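Local coordinates for aminotransferase, class III (PDB 6IO1), which probably transfers amino groups with (S)-enantioselectivity as a thermostable omega-transaminase, using pyridoxal 5'-phosphate as its cofactor, at residues 240-243 with 244-248; 247-250 with 251-255; 354-357 with 358-362. All coordinates share one frame; numbering follows the deposited sequence.

Interactions 1 and 2 overlap at Ala247 and Ala248 and cover the start and the end of one helix, 242-253, within the beta-alpha-beta unit between strands 221-226 and 256-260. Interaction 3 lies apart, about 26 Å from interaction 1 between centres, near the end of helix 346-361. All three are partly buried. Interaction 1 is largely aromatic and aliphatic, with Tyr242, Trp243 and Ile246 inside the fold. Interaction 2 splits: Leu250 and Ile255 are buried beneath the helix end, whereas Arg251 and Lys252 are exposed. Interaction 3 likewise pairs a buried leucine side with an outer side where an aromatic ring meets a glutamate that a glutamine holds by a hydrogen bond.

Interaction 1: residues 240-243 with 244-248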
# COMPACT_ATOMS: atom_id res chain seq x y z
N ASP B 240 19.85 25.29 -10.29
CA ASP B 240 19.01 25.97 -11.26
C ASP B 240 19.29 25.44 -12.66
O ASP B 240 20.45 25.31 -13.07
CB ASP B 240 19.24 27.47 -11.19
CG ASP B 240 18.89 28.05 -9.83
OD1 ASP B 240 17.93 27.56 -9.20
OD2 ASP B 240 19.56 29.01 -9.39
N GLY B 241 18.22 25.14 -13.40
CA GLY B 241 18.34 24.64 -14.75
C GLY B 241 18.53 23.15 -14.88
O GLY B 241 18.62 22.64 -16.00
N TYR B 242 18.59 22.42 -13.76
CA TYR B 242 18.82 20.98 -13.80
C TYR B 242 17.67 20.26 -14.49
O TYR B 242 17.88 19.48 -15.44
CB TYR B 242 19.03 20.45 -12.38
CG TYR B 242 18.91 18.95 -12.24
CD1 TYR B 242 20.02 18.13 -12.42
CD2 TYR B 242 17.71 18.35 -11.89
CE1 TYR B 242 19.93 16.76 -12.28
CE2 TYR B 242 17.61 16.97 -11.75
CZ TYR B 242 18.72 16.19 -11.95
OH TYR B 242 18.63 14.82 -11.81
N TRP B 243 16.45 20.50 -14.03
CA TRP B 243 15.29 19.76 -14.54
C TRP B 243 15.02 19.99 -16.02
O TRP B 243 14.75 19.01 -16.73
CB TRP B 243 14.07 20.07 -13.67
CG TRP B 243 13.99 19.18 -12.48
CD1 TRP B 243 14.06 19.55 -11.17
CD2 TRP B 243 13.85 17.75 -12.49
NE1 TRP B 243 13.97 18.44 -10.36
CE2 TRP B 243 13.84 17.33 -11.14
CE3 TRP B 243 13.74 16.79 -13.50
CZ2 TRP B 243 13.71 15.99 -10.79
CZ3 TRP B 243 13.61 15.47 -13.14
CH2 TRP B 243 13.60 15.07 -11.80
N PRO B 244 15.05 21.22 -16.55
CA PRO B 244 14.83 21.37 -18.00
C PRO B 244 15.84 20.61 -18.84
O PRO B 244 15.46 19.94 -19.81
CB PRO B 244 14.92 22.89 -18.22
CG PRO B 244 14.57 23.48 -16.90
CD PRO B 244 15.11 22.53 -15.87
N ALA B 245 17.12 20.66 -18.47
CA ALA B 245 18.15 19.96 -19.24
C ALA B 245 17.96 18.44 -19.16
O ALA B 245 18.03 17.74 -20.18
CB ALA B 245 19.53 20.35 -18.73
N ILE B 246 17.72 17.92 -17.96
CA ILE B 246 17.54 16.48 -17.80
C ILE B 246 16.33 16.01 -18.60
O ILE B 246 16.38 15.00 -19.32
CB ILE B 246 17.40 16.11 -16.31
CG1 ILE B 246 18.72 16.39 -15.57
CG2 ILE B 246 17.00 14.66 -16.14
CD1 ILE B 246 19.92 15.67 -16.15
N ALA B 247 15.21 16.74 -18.49
CA ALA B 247 14.01 16.39 -19.23
C ALA B 247 14.25 16.46 -20.74
O ALA B 247 13.71 15.65 -21.50
CB ALA B 247 12.86 17.30 -18.83
N ALA B 248 15.04 17.44 -21.19
CA ALA B 248 15.36 17.54 -22.61
C ALA B 248 16.12 16.31 -23.09
O ALA B 248 15.82 15.77 -24.17
CB ALA B 248 16.16 18.81 -22.88
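Tyr242 and Ile246, one turn apart, meet at the start of helix 242-253, the helix of a beta-alpha-beta unit in this fold-type I transaminase. Gly241, at the N-cap, has phi 86°, a backbone shape that glycine adopts easily. From CB of Tyr242, the side chain leaves with CG anti to the backbone N (chi1 165°), which lays the ring beside the coming turn. Along the ring, CE1 comes within 3.5 Å of Ile246 CG1, with CZ and CD1 close behind. This methylene stands over one face, 18° off the ring normal, and makes a CH-pi contact, while Ile246 CD1 reaches only CE1. CE2, on the ring edge away from CE1, sits above the centre of the Trp243 ring, whose CD1 lies in plane at the tyrosine edge. The phenol OH finally bonds to Arg150 NH1, and the ring also packs on Val202 and Leu205 of helix 198-216. An alanine at Tyr242 would strip the CH-pi face from Ile246 and would probably open a gap against helix 198-216, with Arg150 losing its phenol partner. The Trp243 indole is held by NE1 bonded to Pro228 O, and its ring meets Tyr278. Pro244 suits this first turn because its nitrogen, with no hydrogen to give, would have no helical acceptor there; its CD lies 3.5 Å from Trp243 CB. The backbone bond from Ile246 N to Tyr242 O is 3.0 Å long, and Ile246 CG1 lies 3.2 Å from that same oxygen.

Interaction 2: residues 247-250 with 251-255; sequences AAVL and RKYGI
The guanidinium of Arg251 lies back over the preceding turn, with Ala248 CA 3.6 Å above one of its faces. A bend in the chain at chi3 (-52°) folds it there, and NH1 comes to 3.5 Å from Ala247 CB; alanines suit these positions because their short side chains let the flat group lie close. Val249 and Tyr253 instead run side by side, pointing the same way: CG1 of the valine lies in the plane of the ring at its edge, 3.8 Å from CE2. Leu250 and Ile255 cross at about a right angle, Leu250 CD2 meeting Ile255 CG2 at 3.9 Å. That last pair is the hydrophobic contact of a Schellman motif, in which Gly254, with phi 77°, turns the chain out of the helix and Ile255 N bonds to Leu250 O at 2.9 Å. Leu250 also packs on Phe224, and Ile255 on Ile221, both of strand 221-226. On the outer side, Lys252 NZ and Tyr253 OH share OE1 of Glu210 in helix 198-216. An apolar pair thus closes the helix end; the Lys252 charge is probably favourable near its carbonyl-rich C-terminus, whereas that of Arg251 lies over the turn of Ala247 and Ala248.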
# COMPACT_ATOMS: atom_id res chain seq x y z
N ALA B 247 15.21 16.74 -18.49
CA ALA B 247 14.01 16.39 -19.23
C ALA B 247 14.25 16.46 -20.74
O ALA B 247 13.71 15.65 -21.50
CB ALA B 247 12.86 17.30 -18.83
N ALA B 248 15.04 17.44 -21.19
CA ALA B 248 15.36 17.54 -22.61
C ALA B 248 16.12 16.31 -23.09
O ALA B 248 15.82 15.77 -24.17
CB ALA B 248 16.16 18.81 -22.88
N VAL B 249 17.09 15.84 -22.31
CA VAL B 249 17.82 14.62 -22.68
C VAL B 249 16.86 13.44 -22.76
O VAL B 249 16.86 12.65 -23.73
CB VAL B 249 18.97 14.36 -21.69
CG1 VAL B 249 19.64 13.03 -22.00
CG2 VAL B 249 19.97 15.50 -21.73
N LEU B 250 16.00 13.30 -21.74
CA LEU B 250 15.06 12.18 -21.70
C LEU B 250 14.15 12.19 -22.92
O LEU B 250 13.92 11.16 -23.55
CB LEU B 250 14.24 12.23 -20.41
CG LEU B 250 15.01 12.03 -19.11
CD1 LEU B 250 14.08 12.20 -17.91
CD2 LEU B 250 15.68 10.67 -19.08
N ARG B 251 13.62 13.37 -23.27
CA ARG B 251 12.79 13.49 -24.46
C ARG B 251 13.59 13.20 -25.73
O ARG B 251 13.04 12.65 -26.69
CB ARG B 251 12.17 14.88 -24.54
CG ARG B 251 11.11 15.14 -23.48
CD ARG B 251 10.26 16.35 -23.85
NE ARG B 251 11.08 17.52 -24.14
CZ ARG B 251 11.58 18.34 -23.22
NH1 ARG B 251 11.34 18.11 -21.93
NH2 ARG B 251 12.31 19.38 -23.58
N LYS B 252 14.88 13.56 -25.75
CA LYS B 252 15.71 13.26 -26.90
C LYS B 252 15.77 11.77 -27.15
O LYS B 252 15.75 11.32 -28.31
CB LYS B 252 17.12 13.83 -26.69
CG LYS B 252 18.14 13.32 -27.70
CD LYS B 252 19.54 13.81 -27.38
CE LYS B 252 20.59 13.09 -28.23
NZ LYS B 252 21.97 13.56 -27.93
N TYR B 253 15.83 10.97 -26.09
CA TYR B 253 15.87 9.52 -26.28
C TYR B 253 14.50 8.85 -26.19
O TYR B 253 14.42 7.63 -26.31
CB TYR B 253 16.83 8.88 -25.28
CG TYR B 253 18.27 9.29 -25.51
CD1 TYR B 253 19.02 8.73 -26.53
CD2 TYR B 253 18.86 10.27 -24.72
CE1 TYR B 253 20.33 9.11 -26.74
CE2 TYR B 253 20.16 10.66 -24.92
CZ TYR B 253 20.89 10.08 -25.94
OH TYR B 253 22.20 10.47 -26.14
N GLY B 254 13.44 9.62 -25.98
CA GLY B 254 12.11 9.05 -25.87
C GLY B 254 11.82 8.39 -24.55
O GLY B 254 10.79 7.71 -24.42
N ILE B 255 12.70 8.56 -23.56
CA ILE B 255 12.53 7.93 -22.26
C ILE B 255 11.44 8.65 -21.48
O ILE B 255 11.41 9.89 -21.41
CB ILE B 255 13.86 7.94 -21.50
CG1 ILE B 255 14.88 7.06 -22.23
CG2 ILE B 255 13.68 7.47 -20.07
CD1 ILE B 255 16.31 7.30 -21.80

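Interaction 3: residues 354-357 with 358-362; sequences GAYL and LQELK
Glu360 lays its CG over one face of the Tyr356 ring, one turn back in helix 346-361, which packs on strands 370-376 and 379-384 of a mixed sheet that unites the two ends of the chain in this fold-type I enzyme. The CH-pi distance is 3.8 Å from CG to the ring centroid, 19° off the normal, with CZ nearest at 3.6 Å. A bend at chi2 (-53°) holds the carboxylate above the same face, out past the rim, its plane 30° from that of the phenol, and OE2 reaches 3.7 Å from Tyr356 CE1. Glutamate suits the place because its CG methylene packs on the ring while its acid end takes a polar partner. That partner is Gln359, whose NE2 donates to Glu360 OE2 at 2.8 Å in a nearly straight bond lying in the amide plane; it probably helps fix the carboxylate's rotation. Further out, Asp436 of helix 432-450 holds Tyr356 OH, and Ile439 touches Glu360. Leu357 packs on Cys435 and Ile439, while on the side toward the sheet Leu358 and Leu361 both rest on Leu380 and Val373, where branched apolar chains fit. Leu358 CB itself sits 3.4 Å from Gly354 O.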
# COMPACT_ATOMS: atom_id res chain seq x y z
N GLY B 354 8.28 29.14 4.38
CA GLY B 354 9.53 28.48 4.03
C GLY B 354 10.67 29.46 3.82
O GLY B 354 11.79 29.21 4.24
N ALA B 355 10.39 30.58 3.15
CA ALA B 355 11.42 31.61 2.99
C ALA B 355 11.85 32.16 4.34
O ALA B 355 13.04 32.33 4.60
CB ALA B 355 10.91 32.72 2.08
N TYR B 356 10.88 32.43 5.22
CA TYR B 356 11.21 32.94 6.55
C TYR B 356 12.02 31.92 7.34
O TYR B 356 13.02 32.27 7.99
CB TYR B 356 9.94 33.31 7.30
CG TYR B 356 10.19 33.79 8.71
CD1 TYR B 356 10.74 35.04 8.95
CD2 TYR B 356 9.87 33.00 9.81
CE1 TYR B 356 10.98 35.49 10.24
CE2 TYR B 356 10.10 33.43 11.10
CZ TYR B 356 10.65 34.68 11.31
OH TYR B 356 10.88 35.12 12.59
N LEU B 357 11.61 30.65 7.30
CA LEU B 357 12.32 29.60 8.02
C LEU B 357 13.73 29.43 7.48
O LEU B 357 14.68 29.27 8.25
CB LEU B 357 11.55 28.28 7.92
CG LEU B 357 10.35 28.11 8.86
CD1 LEU B 357 9.53 26.89 8.46
CD2 LEU B 357 10.81 27.99 10.30
N LEU B 358 13.90 29.45 6.16
CA LEU B 358 15.23 29.34 5.58
C LEU B 358 16.10 30.52 6.00
O LEU B 358 17.26 30.33 6.39
CB LEU B 358 15.14 29.26 4.06
CG LEU B 358 16.46 29.02 3.32
CD1 LEU B 358 17.18 27.81 3.88
CD2 LEU B 358 16.22 28.87 1.82
N GLN B 359 15.56 31.73 5.94
CA GLN B 359 16.33 32.91 6.32
C GLN B 359 16.78 32.83 7.77
O GLN B 359 17.95 33.06 8.09
CB GLN B 359 15.50 34.18 6.09
CG GLN B 359 15.98 35.39 6.87
CD GLN B 359 15.08 36.59 6.69
OE1 GLN B 359 14.94 37.12 5.59
NE2 GLN B 359 14.46 37.04 7.78
N GLU B 360 15.86 32.49 8.68
CA GLU B 360 16.21 32.44 10.09
C GLU B 360 17.15 31.27 10.40
O GLU B 360 18.11 31.44 11.16
CB GLU B 360 14.94 32.38 10.94
CG GLU B 360 14.06 33.61 10.81
CD GLU B 360 14.82 34.90 11.08
OE1 GLU B 360 15.54 34.97 12.10
OE2 GLU B 360 14.71 35.84 10.26
N LEU B 361 16.87 30.09 9.85
CA LEU B 361 17.71 28.92 10.11
C LEU B 361 19.09 29.03 9.48
O LEU B 361 20.04 28.43 9.99
CB LEU B 361 17.01 27.66 9.61
CG LEU B 361 15.77 27.21 10.38
CD1 LEU B 361 14.98 26.19 9.58
CD2 LEU B 361 16.14 26.65 11.75
N LYS B 362 19.24 29.79 8.39
CA LYS B 362 20.56 29.92 7.77
C LYS B 362 21.56 30.60 8.67
O LYS B 362 22.77 30.47 8.44
CB LYS B 362 20.45 30.72 6.48
CG LYS B 362 20.64 29.86 5.28
CD LYS B 362 20.30 30.59 4.02
CE LYS B 362 21.27 30.19 2.93
NZ LYS B 362 21.42 28.71 2.85